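Local atomic coordinates of N-acyl-D-glutamate deacylase (Bordetella bronchiseptica, PDB entry 3GIP), a protein that catalyses the zinc-dependent hydrolysis of N-acyl-D-glutamate, releasing D-glutamate and the carboxylate of the acyl group. Residues I354-V362 against R403-F412; I281-T289 against H374-V384. All coordinates share one frame; numbering follows the deposited sequence.

Interaction 1 of 2, residues I354-V362 against R403-F412; sequences IFQHPCCMV and RMTALPARVF
Arg403 NH1 is gripped by two backbone carbonyls, donating to Phe355 O at 2.7 Å and to Cys360 O at 3.0 Å. Through it the end of helix 397-404 joins helix 348-356 to strand 360-362, which runs parallel to strand 277-281 in the TIM-barrel fold of the amidohydrolase superfamily. Phe355 O meets the nitrogen almost head-on, with a C=O...N angle of 173°, and lies near the guanidinium plane. Cys360 O instead receives NH1 on a lone pair within its own carbonyl plane. Arg403 NH2 reaches Gln356 O at 3.1 Å from above that carbonyl's plane. A bend at chi2 brings the guanidinium in among these carbonyls. Because Phe355 O and Gln356 O lie at the C-terminal end of helix 348-356, the positive charge probably interacts favourably with the helix dipole. His357 O lies over one face of the guanidinium but is not bonded to it; it accepts from Cys360 N and closes a type I turn. His357 ND1 accepts from Cys359 N within the same turn, while its NE2 bonds Asp268.

Beyond the arginine, Met361 lies against helix 406-412, whose axis makes an angle of 108° with the strand. Met361 CG rests 3.6 Å from Leu407 CD2, the two side chains crossing at about a right angle. Met361 SD lies against Pro408 and meets the tip of Val411, 3.9 Å from Val411 CG2. The thioether then bends at chi3 (-78°), bringing CE close to Val411 and Phe412. With SD close to the plane of the Phe412 ring, this is a Met-aromatic contact made at the edge. On the following residue of the strand, Val362 CG2 packs 4.1 Å from Met404 CG.

Interaction 2 of 2, residues I281-T289 against H374-V384; sequences IYPYPGSST and HPRLWGSFTRV. With FMT (formic acid), chain D; FMT (formic acid), chain E.
Tyr284 presents one face of its ring to the edge of His374 and the opposite face to the aliphatic chain of Arg383. The imidazole stands almost perpendicular to the phenol, planes at 89° and centroids 4.8 Å apart, a T-shaped pair. Arg383 CD makes a CH-pi contact 3.7 Å from the Tyr284 ring centroid. Extended from CG to NE, with CG anti to the backbone N (chi1 -172°), the arginine brings Arg383 NE to Pro283 O at 3.0 Å, in the guanidinium plane; NH1 goes on to a salt bridge with Asp438. Pro283 is the centre of an inverse gamma turn, and its CG packs 3.7 Å from Val384 CG2.

In the TIM-barrel fold, the loop leaving strand 277-281 here meets the start of helix 376-391 beside the zinc site of Cys95, His218 and His248. Arg376, its side chain about 7 Å from the zinc ion, lays CD over the centre of the Tyr282 ring, while its CZ makes a cation-pi contact 4.5 Å from that centroid.

The same arginine donates from Arg376 NH2 to Ser288 O at 2.9 Å, and from NH1 to O1 of a bound formate. Ser288 N also donates to that O1, in a nearly straight bond (175°), and Tyr282 OH donates to the formate's O2 at 2.5 Å. The formate probably comes from the crystallisation liquor, yet the site is consistent with a pocket for a substrate carboxylate. Ser287 OG is hydrogen-bonded to O1 of a second formate.

The two contacts lie with their centres 16 Å apart and share the barrel wall. Their segments alternate along the chain: 281-289, then 354-362, 374-384 and 403-412. Strands 277-281 and 360-362 are parallel neighbours, joined by a probable hydrogen bond between Ile281 N and Met361 O. Helix 376-391 follows strand 360-362 and precedes helix 397-404; its Phe381 packs against Val362 O and against Met404 CE. Interaction 1 thus fastens the last helices to the barrel wall, whereas interaction 2 joins the loop after strand 277-281 to helix 376-391, near the zinc site and around a bound formate.

Interaction 1 of 2, residues I354-V362 against R403-F412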
loop_
_atom_site.group_PDB
_atom_site.type_symbol
_atom_site.label_atom_id
_atom_site.label_comp_id
_atom_site.label_asym_id
_atom_site.label_seq_id
_atom_site.Cartn_x
_atom_site.Cartn_y
_atom_site.Cartn_z
ATOM N N ILE A 354 -7.595 -10.601 11.190
ATOM C CA ILE A 354 -7.681 -10.370 9.755
ATOM C C ILE A 354 -6.317 -10.640 9.128
ATOM O O ILE A 354 -6.229 -11.275 8.076
ATOM C CB ILE A 354 -8.124 -8.922 9.454
ATOM C CG1 ILE A 354 -9.561 -8.726 9.942
ATOM C CG2 ILE A 354 -8.029 -8.641 7.950
ATOM C CD1 ILE A 354 -10.050 -7.293 9.866
ATOM N N PHE A 355 -5.256 -10.179 9.783
ATOM C CA PHE A 355 -3.913 -10.400 9.268
ATOM C C PHE A 355 -3.609 -11.892 9.159
ATOM O O PHE A 355 -2.886 -12.322 8.264
ATOM C CB PHE A 355 -2.862 -9.735 10.162
ATOM C CG PHE A 355 -1.448 -10.018 9.735
ATOM C CD1 PHE A 355 -1.027 -9.700 8.445
ATOM C CD2 PHE A 355 -0.553 -10.641 10.597
ATOM C CE1 PHE A 355 0.267 -10.003 8.021
ATOM C CE2 PHE A 355 0.744 -10.946 10.182
ATOM C CZ PHE A 355 1.151 -10.628 8.892
ATOM N N GLN A 356 -4.164 -12.684 10.069
ATOM C CA GLN A 356 -3.924 -14.120 10.044
ATOM C C GLN A 356 -4.559 -14.819 8.848
ATOM O O GLN A 356 -4.191 -15.946 8.524
ATOM C CB GLN A 356 -4.417 -14.761 11.342
ATOM C CG GLN A 356 -3.539 -14.431 12.531
ATOM C CD GLN A 356 -4.019 -15.090 13.807
ATOM O OE1 GLN A 356 -5.156 -14.889 14.228
ATOM N NE2 GLN A 356 -3.150 -15.880 14.429
ATOM N N HIS A 357 -5.511 -14.166 8.188
ATOM C CA HIS A 357 -6.144 -14.792 7.034
ATOM C C HIS A 357 -5.052 -15.141 6.023
ATOM O O HIS A 357 -4.164 -14.333 5.757
ATOM C CB HIS A 357 -7.175 -13.856 6.405
ATOM C CG HIS A 357 -7.952 -14.489 5.294
ATOM N ND1 HIS A 357 -7.421 -14.692 4.037
ATOM C CD2 HIS A 357 -9.192 -15.034 5.271
ATOM C CE1 HIS A 357 -8.297 -15.337 3.290
ATOM N NE2 HIS A 357 -9.380 -15.559 4.015
ATOM N N PRO A 358 -5.109 -16.353 5.445
ATOM C CA PRO A 358 -4.122 -16.824 4.469
ATOM C C PRO A 358 -3.811 -15.911 3.285
ATOM O O PRO A 358 -2.712 -15.970 2.729
ATOM C CB PRO A 358 -4.698 -18.167 4.015
ATOM C CG PRO A 358 -5.425 -18.651 5.232
ATOM C CD PRO A 358 -6.128 -17.391 5.694
ATOM N N CYS A 359 -4.763 -15.069 2.893
ATOM C CA CYS A 359 -4.529 -14.190 1.752
ATOM C C CYS A 359 -4.288 -12.741 2.140
ATOM O O CYS A 359 -4.400 -11.846 1.302
ATOM C CB CYS A 359 -5.709 -14.261 0.784
ATOM S SG CYS A 359 -5.991 -15.921 0.123
ATOM N N CYS A 360 -3.942 -12.503 3.402
ATOM C CA CYS A 360 -3.714 -11.136 3.847
ATOM C C CYS A 360 -2.266 -10.683 3.722
ATOM O O CYS A 360 -1.354 -11.277 4.294
ATOM C CB CYS A 360 -4.174 -10.949 5.299
ATOM S SG CYS A 360 -4.337 -9.204 5.759
ATOM N N MET A 361 -2.071 -9.613 2.963
ATOM C CA MET A 361 -0.753 -9.029 2.760
ATOM C C MET A 361 -0.653 -7.806 3.672
ATOM O O MET A 361 -1.600 -7.489 4.399
ATOM C CB MET A 361 -0.609 -8.594 1.300
ATOM C CG MET A 361 -0.914 -9.701 0.306
ATOM S SD MET A 361 -1.042 -9.110 -1.399
ATOM C CE MET A 361 -2.667 -8.392 -1.377
ATOM N N VAL A 362 0.486 -7.123 3.635
ATOM C CA VAL A 362 0.676 -5.926 4.447
ATOM C C VAL A 362 0.716 -4.695 3.543
ATOM O O VAL A 362 1.462 -4.658 2.557
ATOM C CB VAL A 362 1.991 -5.997 5.260
ATOM C CG1 VAL A 362 2.151 -4.742 6.121
ATOM C CG2 VAL A 362 1.991 -7.245 6.129
ATOM N N ARG A 403 4.016 -13.290 3.530
ATOM C CA ARG A 403 2.910 -12.352 3.336
ATOM C C ARG A 403 3.380 -11.010 2.791
ATOM O O ARG A 403 2.608 -10.283 2.161
ATOM C CB ARG A 403 2.183 -12.080 4.658
ATOM C CG ARG A 403 1.606 -13.295 5.335
ATOM C CD ARG A 403 0.615 -14.021 4.440
ATOM N NE ARG A 403 -0.085 -15.048 5.201
ATOM C CZ ARG A 403 -1.050 -14.792 6.078
ATOM N NH1 ARG A 403 -1.446 -13.541 6.294
ATOM N NH2 ARG A 403 -1.591 -15.785 6.771
ATOM N N MET A 404 4.641 -10.684 3.051
ATOM C CA MET A 404 5.223 -9.408 2.637
ATOM C C MET A 404 5.993 -9.483 1.337
ATOM O O MET A 404 6.401 -8.451 0.805
ATOM C CB MET A 404 6.205 -8.911 3.693
ATOM C CG MET A 404 5.659 -8.819 5.089
ATOM S SD MET A 404 6.964 -8.403 6.262
ATOM C CE MET A 404 5.946 -7.870 7.650
ATOM N N THR A 405 6.204 -10.690 0.829
ATOM C CA THR A 405 7.006 -10.847 -0.374
ATOM C C THR A 405 6.387 -11.712 -1.468
ATOM O O THR A 405 5.869 -11.193 -2.459
ATOM C CB THR A 405 8.394 -11.412 0.007
ATOM O OG1 THR A 405 8.232 -12.671 0.682
ATOM C CG2 THR A 405 9.124 -10.446 0.944
ATOM N N ALA A 406 6.437 -13.026 -1.292
ATOM C CA ALA A 406 5.896 -13.938 -2.288
ATOM C C ALA A 406 4.407 -13.749 -2.561
ATOM O O ALA A 406 3.992 -13.747 -3.716
ATOM C CB ALA A 406 6.166 -15.378 -1.879
ATOM N N LEU A 407 3.599 -13.599 -1.515
ATOM C CA LEU A 407 2.164 -13.429 -1.730
ATOM C C LEU A 407 1.880 -12.183 -2.572
ATOM O O LEU A 407 1.126 -12.250 -3.546
ATOM C CB LEU A 407 1.412 -13.381 -0.391
ATOM C CG LEU A 407 -0.116 -13.283 -0.467
ATOM C CD1 LEU A 407 -0.699 -14.462 -1.255
ATOM C CD2 LEU A 407 -0.676 -13.253 0.951
ATOM N N PRO A 408 2.475 -11.027 -2.215
ATOM C CA PRO A 408 2.215 -9.833 -3.025
ATOM C C PRO A 408 2.651 -10.042 -4.480
ATOM O O PRO A 408 1.954 -9.634 -5.410
ATOM C CB PRO A 408 3.039 -8.755 -2.325
ATOM C CG PRO A 408 2.958 -9.160 -0.894
ATOM C CD PRO A 408 3.162 -10.667 -0.959
ATOM N N ALA A 409 3.800 -10.684 -4.674
ATOM C CA ALA A 409 4.305 -10.932 -6.023
ATOM C C ALA A 409 3.325 -11.804 -6.803
ATOM O O ALA A 409 3.105 -11.596 -7.998
ATOM C CB ALA A 409 5.678 -11.601 -5.958
ATOM N N ARG A 410 2.733 -12.778 -6.118
ATOM C CA ARG A 410 1.764 -13.681 -6.740
ATOM C C ARG A 410 0.461 -12.963 -7.077
ATOM O O ARG A 410 -0.099 -13.142 -8.156
ATOM C CB ARG A 410 1.472 -14.855 -5.803
ATOM C CG ARG A 410 0.253 -15.686 -6.186
ATOM C CD ARG A 410 0.440 -16.406 -7.515
ATOM N NE ARG A 410 -0.733 -17.212 -7.853
ATOM C CZ ARG A 410 -1.876 -16.718 -8.323
ATOM N NH1 ARG A 410 -2.011 -15.413 -8.523
ATOM N NH2 ARG A 410 -2.893 -17.529 -8.582
ATOM N N VAL A 411 -0.014 -12.145 -6.146
ATOM C CA VAL A 411 -1.260 -11.413 -6.330
ATOM C C VAL A 411 -1.166 -10.340 -7.411
ATOM O O VAL A 411 -2.073 -10.197 -8.232
ATOM C CB VAL A 411 -1.703 -10.755 -4.995
ATOM C CG1 VAL A 411 -2.891 -9.838 -5.219
ATOM C CG2 VAL A 411 -2.062 -11.840 -3.980
ATOM N N PHE A 412 -0.059 -9.604 -7.416
ATOM C CA PHE A 412 0.137 -8.519 -8.370
ATOM C C PHE A 412 0.860 -8.898 -9.657
ATOM O O PHE A 412 0.989 -8.074 -10.562
ATOM C CB PHE A 412 0.850 -7.360 -7.671
ATOM C CG PHE A 412 -0.032 -6.619 -6.712
ATOM C CD1 PHE A 412 -0.801 -5.545 -7.147
ATOM C CD2 PHE A 412 -0.156 -7.041 -5.390
ATOM C CE1 PHE A 412 -1.687 -4.902 -6.283
ATOM C CE2 PHE A 412 -1.041 -6.405 -4.516
ATOM C CZ PHE A 412 -1.809 -5.334 -4.967
#

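Interaction 2 of 2, residues I281-T289 against H374-V384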
loop_
_atom_site.group_PDB
_atom_site.type_symbol
_atom_site.label_atom_id
_atom_site.label_comp_id
_atom_site.label_asym_id
_atom_site.label_seq_id
_atom_site.Cartn_x
_atom_site.Cartn_y
_atom_site.Cartn_z
ATOM N N ILE A 281 -3.749 -5.336 5.291
ATOM C CA ILE A 281 -3.993 -4.522 6.474
ATOM C C ILE A 281 -2.711 -3.822 6.897
ATOM O O ILE A 281 -1.619 -4.154 6.427
ATOM C CB ILE A 281 -4.446 -5.379 7.706
ATOM C CG1 ILE A 281 -3.368 -6.407 8.080
ATOM C CG2 ILE A 281 -5.758 -6.070 7.422
ATOM C CD1 ILE A 281 -2.311 -5.910 9.075
ATOM N N TYR A 282 -2.865 -2.826 7.764
ATOM C CA TYR A 282 -1.731 -2.157 8.381
ATOM C C TYR A 282 -1.989 -2.545 9.840
ATOM O O TYR A 282 -3.141 -2.663 10.262
ATOM C CB TYR A 282 -1.730 -0.634 8.152
ATOM C CG TYR A 282 -3.057 0.065 8.283
ATOM C CD1 TYR A 282 -3.600 0.353 9.535
ATOM C CD2 TYR A 282 -3.768 0.456 7.150
ATOM C CE1 TYR A 282 -4.817 1.013 9.655
ATOM C CE2 TYR A 282 -4.983 1.114 7.255
ATOM C CZ TYR A 282 -5.504 1.390 8.511
ATOM O OH TYR A 282 -6.709 2.040 8.617
ATOM N N PRO A 283 -0.924 -2.784 10.615
ATOM C CA PRO A 283 -1.039 -3.188 12.022
ATOM C C PRO A 283 -1.374 -2.127 13.063
ATOM O O PRO A 283 -0.620 -1.938 14.015
ATOM C CB PRO A 283 0.310 -3.842 12.279
ATOM C CG PRO A 283 1.233 -2.933 11.515
ATOM C CD PRO A 283 0.489 -2.723 10.202
ATOM N N TYR A 284 -2.513 -1.455 12.891
ATOM C CA TYR A 284 -2.956 -0.410 13.816
ATOM C C TYR A 284 -4.478 -0.396 13.901
ATOM O O TYR A 284 -5.166 -0.685 12.918
ATOM C CB TYR A 284 -2.489 0.971 13.345
ATOM C CG TYR A 284 -1.003 1.103 13.123
ATOM C CD1 TYR A 284 -0.171 1.668 14.093
ATOM C CD2 TYR A 284 -0.427 0.691 11.925
ATOM C CE1 TYR A 284 1.200 1.824 13.862
ATOM C CE2 TYR A 284 0.933 0.835 11.688
ATOM C CZ TYR A 284 1.742 1.403 12.654
ATOM O OH TYR A 284 3.083 1.571 12.399
ATOM N N PRO A 285 -5.027 -0.041 15.076
ATOM C CA PRO A 285 -6.477 0.008 15.277
ATOM C C PRO A 285 -7.096 1.378 15.005
ATOM O O PRO A 285 -8.175 1.686 15.502
ATOM C CB PRO A 285 -6.624 -0.405 16.731
ATOM C CG PRO A 285 -5.470 0.306 17.354
ATOM C CD PRO A 285 -4.325 0.045 16.372
ATOM N N GLY A 286 -6.395 2.199 14.230
ATOM C CA GLY A 286 -6.904 3.511 13.881
ATOM C C GLY A 286 -6.659 3.743 12.403
ATOM O O GLY A 286 -5.625 3.335 11.880
ATOM N N SER A 287 -7.612 4.378 11.727
ATOM C CA SER A 287 -7.479 4.662 10.303
ATOM C C SER A 287 -7.051 6.113 10.136
ATOM O O SER A 287 -6.928 6.842 11.113
ATOM C CB SER A 287 -8.817 4.435 9.598
ATOM O OG SER A 287 -9.783 5.379 10.034
ATOM N N SER A 288 -6.816 6.534 8.896
ATOM C CA SER A 288 -6.426 7.916 8.651
ATOM C C SER A 288 -6.761 8.293 7.221
ATOM O O SER A 288 -6.375 7.606 6.284
ATOM C CB SER A 288 -4.927 8.115 8.890
ATOM O OG SER A 288 -4.575 9.487 8.748
ATOM N N THR A 289 -7.503 9.378 7.063
ATOM C CA THR A 289 -7.867 9.844 5.735
ATOM C C THR A 289 -8.372 11.270 5.871
ATOM O O THR A 289 -8.090 11.936 6.863
ATOM C CB THR A 289 -8.950 8.933 5.095
ATOM O OG1 THR A 289 -9.191 9.353 3.745
ATOM C CG2 THR A 289 -10.250 8.991 5.883
ATOM N N HIS A 374 -0.194 9.422 10.361
ATOM C CA HIS A 374 -0.456 8.222 11.133
ATOM C C HIS A 374 0.895 7.501 11.032
ATOM O O HIS A 374 1.492 7.438 9.952
ATOM C CB HIS A 374 -1.582 7.442 10.447
ATOM C CG HIS A 374 -1.881 6.115 11.070
ATOM N ND1 HIS A 374 -3.167 5.669 11.285
ATOM C CD2 HIS A 374 -1.062 5.118 11.475
ATOM C CE1 HIS A 374 -3.125 4.451 11.795
ATOM N NE2 HIS A 374 -1.861 4.094 11.919
ATOM N N PRO A 375 1.404 6.962 12.152
ATOM C CA PRO A 375 2.691 6.259 12.193
ATOM C C PRO A 375 2.878 5.083 11.238
ATOM O O PRO A 375 4.008 4.652 11.005
ATOM C CB PRO A 375 2.818 5.851 13.663
ATOM C CG PRO A 375 1.394 5.709 14.098
ATOM C CD PRO A 375 0.743 6.913 13.467
ATOM N N ARG A 376 1.782 4.575 10.685
ATOM C CA ARG A 376 1.856 3.456 9.748
ATOM C C ARG A 376 2.766 3.821 8.572
ATOM O O ARG A 376 3.324 2.951 7.907
ATOM C CB ARG A 376 0.454 3.101 9.246
ATOM C CG ARG A 376 -0.191 4.181 8.400
ATOM C CD ARG A 376 -1.680 3.935 8.246
ATOM N NE ARG A 376 -2.277 4.870 7.298
ATOM C CZ ARG A 376 -3.584 5.037 7.134
ATOM N NH1 ARG A 376 -4.448 4.336 7.860
ATOM N NH2 ARG A 376 -4.030 5.896 6.225
ATOM N N LEU A 377 2.911 5.118 8.331
ATOM C CA LEU A 377 3.758 5.618 7.253
ATOM C C LEU A 377 5.196 5.130 7.406
ATOM O O LEU A 377 5.850 4.770 6.423
ATOM C CB LEU A 377 3.741 7.151 7.262
ATOM C CG LEU A 377 4.673 7.887 6.298
ATOM C CD1 LEU A 377 4.222 7.658 4.861
ATOM C CD2 LEU A 377 4.656 9.378 6.631
ATOM N N TRP A 378 5.678 5.115 8.647
ATOM C CA TRP A 378 7.048 4.707 8.943
ATOM C C TRP A 378 7.232 3.373 9.657
ATOM O O TRP A 378 8.341 2.845 9.684
ATOM C CB TRP A 378 7.746 5.770 9.797
ATOM C CG TRP A 378 8.179 6.994 9.059
ATOM C CD1 TRP A 378 7.397 8.039 8.664
ATOM C CD2 TRP A 378 9.510 7.301 8.629
ATOM N NE1 TRP A 378 8.160 8.981 8.015
ATOM C CE2 TRP A 378 9.460 8.552 7.979
ATOM C CE3 TRP A 378 10.742 6.638 8.730
ATOM C CZ2 TRP A 378 10.596 9.157 7.429
ATOM C CZ3 TRP A 378 11.872 7.239 8.185
ATOM C CH2 TRP A 378 11.788 8.489 7.542
ATOM N N GLY A 379 6.174 2.813 10.231
ATOM C CA GLY A 379 6.383 1.577 10.967
ATOM C C GLY A 379 5.548 0.347 10.699
ATOM O O GLY A 379 5.644 -0.617 11.454
ATOM N N SER A 380 4.759 0.343 9.633
ATOM C CA SER A 380 3.908 -0.804 9.339
ATOM C C SER A 380 4.586 -2.172 9.262
ATOM O O SER A 380 4.221 -3.093 9.996
ATOM C CB SER A 380 3.132 -0.567 8.038
ATOM O OG SER A 380 2.172 0.462 8.197
ATOM N N PHE A 381 5.571 -2.321 8.382
ATOM C CA PHE A 381 6.210 -3.624 8.228
ATOM C C PHE A 381 6.996 -4.113 9.435
ATOM O O PHE A 381 6.933 -5.292 9.792
ATOM C CB PHE A 381 7.070 -3.626 6.958
ATOM C CG PHE A 381 6.257 -3.741 5.700
ATOM C CD1 PHE A 381 6.124 -4.964 5.052
ATOM C CD2 PHE A 381 5.553 -2.644 5.213
ATOM C CE1 PHE A 381 5.295 -5.097 3.938
ATOM C CE2 PHE A 381 4.721 -2.761 4.103
ATOM C CZ PHE A 381 4.592 -3.991 3.463
ATOM N N THR A 382 7.715 -3.210 10.082
ATOM C CA THR A 382 8.491 -3.589 11.249
ATOM C C THR A 382 7.584 -3.804 12.464
ATOM O O THR A 382 7.940 -4.538 13.387
ATOM C CB THR A 382 9.554 -2.528 11.533
ATOM O OG1 THR A 382 8.948 -1.232 11.475
ATOM C CG2 THR A 382 10.667 -2.610 10.486
ATOM N N ARG A 383 6.409 -3.178 12.467
ATOM C CA ARG A 383 5.479 -3.377 13.573
ATOM C C ARG A 383 4.902 -4.785 13.430
ATOM O O ARG A 383 4.634 -5.461 14.424
ATOM C CB ARG A 383 4.356 -2.334 13.546
ATOM C CG ARG A 383 3.448 -2.361 14.779
ATOM C CD ARG A 383 2.475 -1.189 14.753
ATOM N NE ARG A 383 1.570 -1.134 15.903
ATOM C CZ ARG A 383 1.917 -0.742 17.126
ATOM N NH1 ARG A 383 3.162 -0.366 17.387
ATOM N NH2 ARG A 383 1.006 -0.706 18.093
ATOM N N VAL A 384 4.705 -5.238 12.195
ATOM C CA VAL A 384 4.196 -6.590 12.009
ATOM C C VAL A 384 5.253 -7.579 12.500
ATOM O O VAL A 384 4.944 -8.497 13.256
ATOM C CB VAL A 384 3.865 -6.887 10.527
ATOM C CG1 VAL A 384 3.597 -8.377 10.340
ATOM C CG2 VAL A 384 2.634 -6.080 10.104
HETATM C C FMT D . -7.708 3.947 6.044
HETATM O O1 FMT D . -6.917 4.675 6.590
HETATM O O2 FMT D . -7.755 2.653 6.374
HETATM C C FMT E . -11.413 5.459 7.103
HETATM O O1 FMT E . -11.420 6.128 8.107
HETATM O O2 FMT E . -12.382 5.621 6.194
HETATM O O HOH W 1 -1.912 9.877 8.046
#